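PDB 3JUR: Exo-poly-alpha-D-galacturonosidase from Thermotoga maritima, which probably hydrolyses the glycosidic bonds of polygalacturonate, as a glycoside hydrolase of family 28 with a beta-helix fold. Local coordinates for residues K247-E252 / E281-R286. Residues are numbered along the deposited sequence; the frame is centred on the assembly and turned at random.
Sequences KYMLIE and EYILVR
Arg-286 holds Glu-252 side-on: NE (2.9 Å) and NH2 (3.1 Å) both donate to Glu-252 OE1, NH2 on its syn lone pair, and carboxylate and guanidinium are nearly coplanar, 22° apart. A water receiving a weak bond from NH2 donates to Glu-252 OE2 and closes the bridge. Both side chains start with CG between backbone N and carbonyl carbon, then extend alongside each other. An alanine in place of Arg-286 would remove both donors and probably leave Glu-252 OE1 without its charged partner. Beside this pair, Leu-250 CD1 packs on Leu-284 CD2 at 3.7 Å. At the other end the rings of Tyr-248 and Tyr-282 run side by side, nearly parallel, at 11°, but offset so far that little of one ring lies over the other; Tyr-248 CD1 rests on Tyr-282 CB (3.6 Å). Extended Lys-247 follows Glu-281, making a long salt bridge from NZ to OE1 (3.8 Å). On the Met-249 and Ile-251 face, Ile-251 CD1 touches Val-285 CG2. In-register parallel backbone bonds align these pairs, the straightest from Leu-284 N to Met-249 O (2.8 Å, 174°). In-register stacking from coil to coil, Tyr on Tyr and Leu on Leu here, is characteristic of the right-handed parallel beta-helix of this family. Strands 224-233 and 309-320 flank the pair, while helix 6-16 covers the tyrosine and leucine side, Glu-13 bonding Tyr-248 OH and Glu-11 pairing with Arg-286; Arg-310 on strand 309-320 pairs with Glu-281.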
loop_
_atom_site.group_PDB
_atom_site.type_symbol
_atom_site.label_atom_id
_atom_site.label_comp_id
_atom_site.label_asym_id
_atom_site.label_seq_id
_atom_site.Cartn_x
_atom_site.Cartn_y
_atom_site.Cartn_z
ATOM N N LYS D 247 -12.715 6.927 40.696
ATOM C CA LYS D 247 -11.335 7.403 40.631
ATOM C C LYS D 247 -10.378 6.285 41.061
ATOM O O LYS D 247 -10.592 5.654 42.095
ATOM C CB LYS D 247 -11.157 8.631 41.536
ATOM C CG LYS D 247 -9.834 9.363 41.347
ATOM C CD LYS D 247 -9.732 10.612 42.222
ATOM C CE LYS D 247 -8.371 11.282 42.056
ATOM N NZ LYS D 247 -8.256 12.587 42.777
ATOM N N TYR D 248 -9.326 6.064 40.273
ATOM C CA TYR D 248 -8.331 5.008 40.517
ATOM C C TYR D 248 -8.961 3.626 40.471
ATOM O O TYR D 248 -9.346 3.055 41.503
ATOM C CB TYR D 248 -7.573 5.207 41.839
ATOM C CG TYR D 248 -6.828 6.510 41.943
ATOM C CD1 TYR D 248 -5.834 6.839 41.028
ATOM C CD2 TYR D 248 -7.092 7.404 42.983
ATOM C CE1 TYR D 248 -5.135 8.042 41.124
ATOM C CE2 TYR D 248 -6.397 8.606 43.093
ATOM C CZ TYR D 248 -5.425 8.919 42.155
ATOM O OH TYR D 248 -4.734 10.105 42.245
ATOM N N MET D 249 -9.076 3.106 39.259
ATOM C CA MET D 249 -9.682 1.813 39.030
ATOM C C MET D 249 -8.849 1.015 38.044
ATOM O O MET D 249 -8.305 1.571 37.076
ATOM C CB MET D 249 -11.111 1.986 38.514
ATOM C CG MET D 249 -11.863 0.691 38.260
ATOM S SD MET D 249 -13.628 1.004 38.086
ATOM C CE MET D 249 -14.187 -0.561 37.460
ATOM N N LEU D 250 -8.755 -0.286 38.305
ATOM C CA LEU D 250 -8.098 -1.228 37.412
ATOM C C LEU D 250 -9.071 -2.314 36.990
ATOM O O LEU D 250 -9.761 -2.904 37.822
ATOM C CB LEU D 250 -6.866 -1.846 38.091
ATOM C CG LEU D 250 -6.168 -3.022 37.402
ATOM C CD1 LEU D 250 -5.576 -2.613 36.037
ATOM C CD2 LEU D 250 -5.096 -3.607 38.321
ATOM N N ILE D 251 -9.143 -2.547 35.688
ATOM C CA ILE D 251 -9.922 -3.645 35.115
ATOM C C ILE D 251 -8.940 -4.425 34.251
ATOM O O ILE D 251 -8.441 -3.903 33.251
ATOM C CB ILE D 251 -11.095 -3.149 34.225
ATOM C CG1 ILE D 251 -12.048 -2.243 35.017
ATOM C CG2 ILE D 251 -11.838 -4.341 33.613
ATOM C CD1 ILE D 251 -13.002 -1.394 34.149
ATOM N N GLU D 252 -8.656 -5.663 34.648
ATOM C CA GLU D 252 -7.631 -6.452 33.970
ATOM C C GLU D 252 -7.973 -7.932 33.913
ATOM O O GLU D 252 -8.673 -8.452 34.790
ATOM C CB GLU D 252 -6.250 -6.224 34.616
ATOM C CG GLU D 252 -6.075 -6.794 36.030
ATOM C CD GLU D 252 -4.628 -6.735 36.520
ATOM O OE1 GLU D 252 -3.766 -6.149 35.817
ATOM O OE2 GLU D 252 -4.345 -7.286 37.611
ATOM N N GLU D 281 -12.071 9.232 36.490
ATOM C CA GLU D 281 -10.695 9.572 36.147
ATOM C C GLU D 281 -9.703 8.557 36.707
ATOM O O GLU D 281 -9.948 7.936 37.747
ATOM C CB GLU D 281 -10.343 10.998 36.608
ATOM C CG GLU D 281 -10.491 11.232 38.101
ATOM C CD GLU D 281 -10.086 12.633 38.531
ATOM O OE1 GLU D 281 -10.449 13.025 39.674
ATOM O OE2 GLU D 281 -9.406 13.328 37.741
ATOM N N TYR D 282 -8.585 8.397 36.002
ATOM C CA TYR D 282 -7.538 7.456 36.379
ATOM C C TYR D 282 -8.074 6.028 36.399
ATOM O O TYR D 282 -8.088 5.359 37.434
ATOM C CB TYR D 282 -6.894 7.862 37.713
ATOM C CG TYR D 282 -6.094 9.144 37.636
ATOM C CD1 TYR D 282 -5.004 9.254 36.773
ATOM C CD2 TYR D 282 -6.405 10.241 38.446
ATOM C CE1 TYR D 282 -4.250 10.427 36.698
ATOM C CE2 TYR D 282 -5.648 11.422 38.383
ATOM C CZ TYR D 282 -4.579 11.499 37.497
ATOM O OH TYR D 282 -3.823 12.646 37.417
ATOM N N ILE D 283 -8.555 5.598 35.235
ATOM C CA ILE D 283 -9.091 4.257 35.020
ATOM C C ILE D 283 -8.156 3.529 34.062
ATOM O O ILE D 283 -7.867 4.024 32.963
ATOM C CB ILE D 283 -10.524 4.267 34.389
ATOM C CG1 ILE D 283 -11.444 5.345 35.005
ATOM C CG2 ILE D 283 -11.158 2.864 34.446
ATOM C CD1 ILE D 283 -11.794 5.153 36.463
ATOM N N LEU D 284 -7.683 2.363 34.494
ATOM C CA LEU D 284 -6.791 1.537 33.702
ATOM C C LEU D 284 -7.524 0.262 33.294
ATOM O O LEU D 284 -8.025 -0.473 34.145
ATOM C CB LEU D 284 -5.505 1.220 34.485
ATOM C CG LEU D 284 -4.435 0.348 33.823
ATOM C CD1 LEU D 284 -3.892 1.008 32.541
ATOM C CD2 LEU D 284 -3.311 0.085 34.804
ATOM N N VAL D 285 -7.607 0.031 31.986
ATOM C CA VAL D 285 -8.265 -1.150 31.422
ATOM C C VAL D 285 -7.222 -1.903 30.591
ATOM O O VAL D 285 -6.818 -1.426 29.526
ATOM C CB VAL D 285 -9.466 -0.734 30.533
ATOM C CG1 VAL D 285 -10.212 -1.960 29.968
ATOM C CG2 VAL D 285 -10.422 0.165 31.325
ATOM N N ARG D 286 -6.762 -3.058 31.076
ATOM C CA ARG D 286 -5.663 -3.751 30.388
ATOM C C ARG D 286 -5.793 -5.274 30.385
ATOM O O ARG D 286 -6.389 -5.863 31.303
ATOM C CB ARG D 286 -4.313 -3.338 30.992
ATOM C CG ARG D 286 -4.121 -3.797 32.426
ATOM C CD ARG D 286 -2.796 -3.323 33.002
ATOM N NE ARG D 286 -2.484 -4.014 34.245
ATOM C CZ ARG D 286 -1.415 -3.761 34.996
ATOM N NH1 ARG D 286 -0.561 -2.810 34.644
ATOM N NH2 ARG D 286 -1.208 -4.450 36.113
HETATM O O HOH W 1 -1.645 -7.290 38.004
#